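Lipoteichoic acid primase (Listeria monocytogenes, PDB 4UOP) is an extracellular, magnesium-binding enzyme domain of the sulfatase family, built around a mixed beta sheet flanked by helices. Local coordinates at residues T245-Y250 with E295-Y300; K233-L238 with A257-G262; R141-N146 with T344-L349. All coordinates share one frame; numbering follows the deposited sequence.

Contact 1: residues T245-Y250 with E295-Y300; sequences TELGNY and EEQKKY
The contact is built on the N-cap of helix 246-271: T245, the residue just before it, is met by the amide of Q297 from the loop after strand 277-283. T245 OG1 accepts the backbone N-H of G248, three residues on, at 3.0 Å from G248 N, which closes the first turn of the helix. Threonine suits the place because its short hydroxyl, with chi1 at 67°, lies between the backbone N and carbonyl carbon and can turn back to that N-H. The same oxygen receives a weak, bent hydrogen bond from Q297, with NE2 at 3.2 Å from OG1 and an N-H...O angle of 131°. The stronger partners lie just ahead of the helix: T245 OG1 also bonds L242 O, and Q297 NE2 bonds D241 O, so the weak link is secondary. The other end of the amide turns to the first helical turn. A water accepts from L247 N at 3.0 Å and donates to Q297 OE1 at 2.8 Å, serving an N-H that has no acceptor one turn earlier. Glutamine fits here because a single extended chain presents a donor to the cap and an acceptor to this water. L247 runs alongside the glutamine, the two chains heading opposite ways, with its CB 3.6 Å from Q297 OE1, and its CD2 reaches CB of Y300 at 4.4 Å. The hydroxyl of Y300 bonds D241, which also forms a salt bridge with K299. The whole is typical of an N-capped helix start, here extended by a glutamine from a neighbouring loop and a bridging water.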
# COMPACT_ATOMS: atom_id res chain seq x y z
N THR B 245 2.44 27.29 10.14
CA THR B 245 1.82 26.49 9.08
C THR B 245 2.71 25.28 8.81
O THR B 245 3.88 25.32 9.16
CB THR B 245 1.69 27.25 7.73
OG1 THR B 245 2.98 27.51 7.14
CG2 THR B 245 0.91 28.57 7.90
N GLU B 246 2.18 24.23 8.19
CA GLU B 246 2.96 23.05 7.86
C GLU B 246 4.19 23.40 7.03
O GLU B 246 5.28 22.93 7.33
CB GLU B 246 2.13 22.00 7.12
CG GLU B 246 2.95 20.83 6.58
CD GLU B 246 2.09 19.73 5.98
OE1 GLU B 246 1.51 19.94 4.89
OE2 GLU B 246 2.03 18.65 6.59
N LEU B 247 4.01 24.20 5.98
CA LEU B 247 5.13 24.57 5.11
C LEU B 247 6.17 25.40 5.85
O LEU B 247 7.37 25.24 5.63
CB LEU B 247 4.67 25.28 3.83
CG LEU B 247 5.78 25.65 2.84
CD1 LEU B 247 6.48 24.39 2.33
CD2 LEU B 247 5.26 26.45 1.66
N GLY B 248 5.71 26.28 6.73
CA GLY B 248 6.64 27.06 7.53
C GLY B 248 7.47 26.18 8.43
O GLY B 248 8.70 26.32 8.49
N ASN B 249 6.83 25.25 9.11
CA ASN B 249 7.53 24.33 9.98
C ASN B 249 8.49 23.45 9.16
O ASN B 249 9.59 23.17 9.61
CB ASN B 249 6.56 23.46 10.77
CG ASN B 249 5.71 24.29 11.74
OD1 ASN B 249 6.13 25.35 12.18
ND2 ASN B 249 4.53 23.81 12.04
N TYR B 250 8.05 23.07 7.97
CA TYR B 250 8.87 22.28 7.05
C TYR B 250 10.14 23.03 6.72
O TYR B 250 11.22 22.48 6.83
CB TYR B 250 8.09 21.99 5.78
CG TYR B 250 8.89 21.25 4.73
CD1 TYR B 250 9.11 19.88 4.83
CD2 TYR B 250 9.43 21.93 3.66
CE1 TYR B 250 9.83 19.20 3.87
CE2 TYR B 250 10.16 21.26 2.69
CZ TYR B 250 10.34 19.89 2.80
OH TYR B 250 11.08 19.24 1.84
N GLU B 295 -2.92 29.06 -1.94
CA GLU B 295 -2.47 29.82 -3.09
C GLU B 295 -1.33 30.78 -2.79
O GLU B 295 -0.39 30.89 -3.59
CB GLU B 295 -3.65 30.58 -3.74
CG GLU B 295 -4.44 29.72 -4.71
CD GLU B 295 -3.61 29.24 -5.90
OE1 GLU B 295 -2.69 29.97 -6.33
OE2 GLU B 295 -3.89 28.14 -6.41
N GLU B 296 -1.38 31.46 -1.65
CA GLU B 296 -0.35 32.44 -1.35
C GLU B 296 0.99 31.81 -0.92
O GLU B 296 2.01 32.51 -0.89
CB GLU B 296 -0.83 33.48 -0.33
CG GLU B 296 -0.78 33.05 1.13
CD GLU B 296 -1.93 32.13 1.53
OE1 GLU B 296 -2.81 31.87 0.69
OE2 GLU B 296 -1.94 31.70 2.70
N GLN B 297 0.98 30.52 -0.59
CA GLN B 297 2.24 29.80 -0.28
C GLN B 297 2.90 29.25 -1.54
O GLN B 297 4.10 28.94 -1.51
CB GLN B 297 1.98 28.65 0.69
CG GLN B 297 1.63 29.10 2.09
CD GLN B 297 1.64 27.97 3.08
OE1 GLN B 297 1.64 26.79 2.73
NE2 GLN B 297 1.69 28.33 4.36
N LYS B 298 2.16 29.15 -2.64
CA LYS B 298 2.74 28.58 -3.87
C LYS B 298 3.92 29.40 -4.41
O LYS B 298 4.81 28.83 -5.05
CB LYS B 298 1.67 28.39 -4.94
CG LYS B 298 0.75 27.23 -4.62
CD LYS B 298 -0.21 26.93 -5.76
CE LYS B 298 -1.25 25.92 -5.30
NZ LYS B 298 -2.16 25.54 -6.40
N LYS B 299 3.98 30.70 -4.13
CA LYS B 299 5.13 31.51 -4.56
C LYS B 299 6.49 31.09 -3.96
O LYS B 299 7.54 31.54 -4.42
CB LYS B 299 4.91 32.99 -4.27
CG LYS B 299 4.95 33.35 -2.80
CD LYS B 299 4.93 34.86 -2.61
CE LYS B 299 4.80 35.23 -1.14
NZ LYS B 299 3.44 34.93 -0.60
N TYR B 300 6.46 30.26 -2.91
CA TYR B 300 7.67 29.78 -2.27
C TYR B 300 8.30 28.57 -2.95
O TYR B 300 9.46 28.25 -2.69
CB TYR B 300 7.40 29.46 -0.80
CG TYR B 300 7.00 30.70 -0.02
CD1 TYR B 300 7.89 31.76 0.13
CD2 TYR B 300 5.73 30.82 0.53
CE1 TYR B 300 7.53 32.90 0.83
CE2 TYR B 300 5.37 31.95 1.23
CZ TYR B 300 6.27 32.99 1.37
OH TYR B 300 5.93 34.12 2.06
O HOH W 1 1.36 24.89 4.70

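Contact 2: residues K233-L238 with A257-G262; sequences KQEIDL and ADKQLG
E235 and K259 meet across the surface between the loop 233-238 and helix 246-271, and the segments touch through this pair. Along the loop, K233 and Q234 come first, a charged and a polar residue suited to partly exposed loop positions, and the contact begins with the residue after them. E235 then points its CB toward the helix. Its chain is extended beyond CG, which carries the carboxylate out to the side chain of K259, and the two chains cross at about a right angle. OE2 lies 3.2 Å from K259 CE and 3.4 Å from K259 NZ, a salt bridge, while OE1 rests beside the methylene CD of the lysine at 3.6 Å. The carboxylate therefore meets the last methylenes of the lysine as well as its charge. K259 leaves the helix with CG anti to the backbone N (chi1 -179°) and stays extended until chi4, where it bends (-99°), leaving NZ beside OE2 but with CE the nearer atom. Each charge has a further, weaker partner: E235 OE1 takes a weak hydrogen bond from H255 NE2, and K259 NZ makes a weak, long ion pair with E263, so the helix offers groups on successive turns. I236 is buried instead, packing on I82 and H255 while its backbone N bonds E252 OE1. D237 is exposed again and L238 buried, in keeping with their acidic and apolar side chains. The chemistry implies a modest electrostatic tie: no hydrogen bond joins the two segments, the ion pair is rather long, and with E235 exposed, solvent would probably weaken its attraction.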
# COMPACT_ATOMS: atom_id res chain seq x y z
N LYS B 233 16.35 26.49 18.06
CA LYS B 233 17.01 25.94 16.86
C LYS B 233 16.36 26.44 15.55
O LYS B 233 16.82 26.08 14.46
CB LYS B 233 16.97 24.42 16.90
CG LYS B 233 17.69 23.78 18.09
CD LYS B 233 19.20 23.95 18.01
CE LYS B 233 19.92 23.35 19.22
NZ LYS B 233 19.46 21.96 19.53
N GLN B 234 15.29 27.22 15.64
CA GLN B 234 14.62 27.81 14.47
C GLN B 234 15.33 29.09 14.06
O GLN B 234 15.37 30.06 14.82
CB GLN B 234 13.16 28.09 14.76
CG GLN B 234 12.34 26.84 15.01
CD GLN B 234 10.89 27.13 15.32
OE1 GLN B 234 10.36 28.17 14.92
NE2 GLN B 234 10.25 26.23 16.03
N GLU B 235 15.90 29.09 12.86
CA GLU B 235 16.74 30.21 12.44
C GLU B 235 16.16 31.03 11.30
O GLU B 235 16.73 32.06 10.93
CB GLU B 235 18.13 29.69 12.05
CG GLU B 235 18.95 29.24 13.25
CD GLU B 235 20.35 28.78 12.87
OE1 GLU B 235 20.76 28.94 11.70
OE2 GLU B 235 21.04 28.25 13.76
N ILE B 236 15.03 30.60 10.75
CA ILE B 236 14.36 31.36 9.71
C ILE B 236 13.28 32.24 10.33
O ILE B 236 12.40 31.75 11.04
CB ILE B 236 13.73 30.42 8.66
CG1 ILE B 236 14.78 29.45 8.10
CG2 ILE B 236 13.07 31.20 7.53
CD1 ILE B 236 15.99 30.12 7.48
N ASP B 237 13.36 33.55 10.10
CA ASP B 237 12.28 34.46 10.48
C ASP B 237 11.20 34.36 9.40
O ASP B 237 11.40 34.84 8.28
CB ASP B 237 12.80 35.89 10.64
CG ASP B 237 11.68 36.89 10.94
OD1 ASP B 237 10.75 36.55 11.70
OD2 ASP B 237 11.75 38.03 10.42
N LEU B 238 10.09 33.73 9.73
CA LEU B 238 9.07 33.38 8.74
C LEU B 238 8.09 34.53 8.52
O LEU B 238 7.68 35.16 9.49
CB LEU B 238 8.27 32.16 9.19
CG LEU B 238 8.96 30.80 9.19
CD1 LEU B 238 8.07 29.77 9.84
CD2 LEU B 238 9.30 30.37 7.78
N ALA B 257 18.14 20.72 9.30
CA ALA B 257 18.77 19.51 8.78
C ALA B 257 19.93 19.85 7.83
O ALA B 257 21.00 19.23 7.91
CB ALA B 257 17.73 18.64 8.09
N ASP B 258 19.73 20.82 6.96
CA ASP B 258 20.77 21.29 6.04
C ASP B 258 21.95 21.92 6.80
O ASP B 258 23.12 21.69 6.45
CB ASP B 258 20.17 22.26 5.03
CG ASP B 258 21.20 22.91 4.13
OD1 ASP B 258 21.86 23.90 4.55
OD2 ASP B 258 21.34 22.44 2.97
N LYS B 259 21.66 22.69 7.84
CA LYS B 259 22.73 23.24 8.68
C LYS B 259 23.61 22.14 9.30
O LYS B 259 24.84 22.23 9.27
CB LYS B 259 22.14 24.09 9.80
CG LYS B 259 23.17 24.73 10.71
CD LYS B 259 22.48 25.76 11.59
CE LYS B 259 23.44 26.43 12.56
NZ LYS B 259 23.31 25.79 13.90
N GLN B 260 22.98 21.13 9.88
CA GLN B 260 23.70 20.06 10.56
C GLN B 260 24.48 19.23 9.55
O GLN B 260 25.59 18.81 9.82
CB GLN B 260 22.76 19.18 11.39
CG GLN B 260 22.13 19.93 12.58
CD GLN B 260 23.16 20.64 13.46
OE1 GLN B 260 24.26 20.13 13.69
NE2 GLN B 260 22.79 21.81 13.97
N LEU B 261 23.91 19.04 8.37
CA LEU B 261 24.64 18.39 7.27
C LEU B 261 25.91 19.16 6.91
O LEU B 261 26.98 18.57 6.75
CB LEU B 261 23.76 18.24 6.04
CG LEU B 261 24.41 17.51 4.86
CD1 LEU B 261 24.70 16.05 5.20
CD2 LEU B 261 23.51 17.62 3.63
N GLY B 262 25.81 20.48 6.84
CA GLY B 262 26.97 21.33 6.56
C GLY B 262 28.08 21.20 7.60
O GLY B 262 29.27 21.20 7.27

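Contact 3: residues R141-N146 with T344-L349; sequences RLLGKN and TVMNLL
M346, on helix 341-348, reaches across to helix 139-144 with a bent chain that can be followed outward. Its CB and CG form the stem, CG lying anti to the carbonyl carbon (chi1 -65°), and neither comes within 4.2 Å of the other segment. Bends at chi2 and chi3 then turn the thioether between two leucines. SD meets CD2 of L142 at 3.9 Å and CD2 of L143 at 4.0 Å. The terminal CE comes to 3.9 Å from L143 CD2 and also touches L143 CG at 4.1 Å. L142 and M346 lie side by side, pointing opposite ways, while L143 comes at the methionine on a slant. L143 CD2 goes on to CD1 of L349 at 3.8 Å, the two leucines crossing at about a right angle. Methionine suits the place because its unbranched, flexible chain can follow the leucine branches. Beneath, L143 rests on L60 of strand 59-65 and L349 on V278 of strand 277-283, which joins the helix pair to the central sheet. Since no hydrogen bond or charge links the segments, the chemistry implies that cohesion probably comes from dispersion and from keeping water away from the three buried side chains.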
# COMPACT_ATOMS: atom_id res chain seq x y z
N ARG B 141 26.63 -5.72 0.80
CA ARG B 141 27.16 -7.07 0.67
C ARG B 141 28.29 -7.09 -0.36
O ARG B 141 29.36 -7.65 -0.09
CB ARG B 141 26.05 -8.04 0.28
CG ARG B 141 26.49 -9.49 0.22
CD ARG B 141 25.33 -10.43 -0.13
NE ARG B 141 24.19 -10.28 0.78
CZ ARG B 141 24.13 -10.79 2.01
NH1 ARG B 141 25.14 -11.50 2.52
NH2 ARG B 141 23.05 -10.58 2.74
N LEU B 142 28.08 -6.47 -1.51
CA LEU B 142 29.11 -6.42 -2.54
C LEU B 142 30.34 -5.65 -2.06
O LEU B 142 31.46 -6.04 -2.32
CB LEU B 142 28.56 -5.80 -3.83
CG LEU B 142 29.51 -5.71 -5.02
CD1 LEU B 142 30.11 -7.07 -5.35
CD2 LEU B 142 28.75 -5.16 -6.21
N LEU B 143 30.14 -4.53 -1.35
CA LEU B 143 31.27 -3.78 -0.84
C LEU B 143 32.04 -4.56 0.22
O LEU B 143 33.27 -4.47 0.28
CB LEU B 143 30.83 -2.41 -0.30
CG LEU B 143 30.39 -1.42 -1.38
CD1 LEU B 143 29.86 -0.14 -0.73
CD2 LEU B 143 31.53 -1.11 -2.34
N GLY B 144 31.33 -5.36 1.01
CA GLY B 144 31.96 -6.21 2.00
C GLY B 144 32.89 -7.26 1.39
O GLY B 144 33.82 -7.70 2.06
N LYS B 145 32.64 -7.64 0.14
CA LYS B 145 33.54 -8.54 -0.60
C LYS B 145 34.70 -7.81 -1.28
O LYS B 145 35.55 -8.43 -1.91
CB LYS B 145 32.75 -9.32 -1.66
CG LYS B 145 31.72 -10.28 -1.09
CD LYS B 145 32.36 -11.26 -0.13
CE LYS B 145 31.38 -12.31 0.36
NZ LYS B 145 32.09 -13.36 1.14
N ASN B 146 34.72 -6.49 -1.13
CA ASN B 146 35.78 -5.66 -1.66
C ASN B 146 36.48 -4.86 -0.57
O ASN B 146 36.93 -3.74 -0.80
CB ASN B 146 35.20 -4.75 -2.74
CG ASN B 146 34.88 -5.52 -4.02
OD1 ASN B 146 35.73 -5.62 -4.89
ND2 ASN B 146 33.67 -6.06 -4.13
N THR B 344 25.53 3.24 -10.14
CA THR B 344 26.28 4.46 -10.37
C THR B 344 27.53 4.48 -9.47
O THR B 344 28.64 4.79 -9.91
CB THR B 344 25.38 5.70 -10.13
OG1 THR B 344 24.25 5.66 -11.02
CG2 THR B 344 26.13 7.01 -10.36
N VAL B 345 27.33 4.16 -8.19
CA VAL B 345 28.41 4.19 -7.23
C VAL B 345 29.44 3.07 -7.46
O VAL B 345 30.64 3.31 -7.37
CB VAL B 345 27.86 4.15 -5.79
CG1 VAL B 345 28.99 3.94 -4.78
CG2 VAL B 345 27.13 5.45 -5.51
N MET B 346 28.97 1.87 -7.79
CA MET B 346 29.87 0.76 -8.01
C MET B 346 30.82 1.08 -9.17
O MET B 346 32.01 0.75 -9.11
CB MET B 346 29.11 -0.54 -8.30
CG MET B 346 28.26 -1.07 -7.15
SD MET B 346 29.13 -1.32 -5.57
CE MET B 346 28.92 0.29 -4.80
N ASN B 347 30.32 1.75 -10.21
CA ASN B 347 31.19 2.17 -11.31
C ASN B 347 32.30 3.13 -10.83
O ASN B 347 33.48 2.95 -11.16
CB ASN B 347 30.37 2.79 -12.44
CG ASN B 347 31.24 3.33 -13.56
OD1 ASN B 347 31.85 2.56 -14.31
ND2 ASN B 347 31.31 4.64 -13.68
N LEU B 348 31.93 4.15 -10.06
CA LEU B 348 32.93 5.08 -9.54
C LEU B 348 33.99 4.38 -8.68
O LEU B 348 35.18 4.74 -8.73
CB LEU B 348 32.25 6.20 -8.73
CG LEU B 348 31.39 7.16 -9.54
CD1 LEU B 348 30.59 8.07 -8.62
CD2 LEU B 348 32.26 8.00 -10.46
N LEU B 349 33.55 3.41 -7.88
CA LEU B 349 34.45 2.69 -6.98
C LEU B 349 35.27 1.62 -7.71
O LEU B 349 36.10 0.97 -7.09
CB LEU B 349 33.65 2.07 -5.84
CG LEU B 349 33.02 3.07 -4.84
CD1 LEU B 349 32.17 2.33 -3.82
CD2 LEU B 349 34.06 3.92 -4.15

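In the fold
From the N terminus, segment 141-146 is the first reached, and contact 3 closes a loop of 197 residues when helix 341-348 arrives. Contacts 1 and 2 both nest inside that loop. They cross each other: 233-238 precedes 245-250, then 257-262 completes contact 2 before 295-300 completes contact 1. Both use helix 246-271, contact 1 at its start and contact 2 further along, and they touch where L238 CD1 packs on G248 O. Their centres are about 16 Å apart. Contact 3 lies on the opposite side of the chain's centre from contact 1. Contacts 1 and 2 tie two loops to one helix, while contact 3 pairs two helices whose side chains rest on the central sheet.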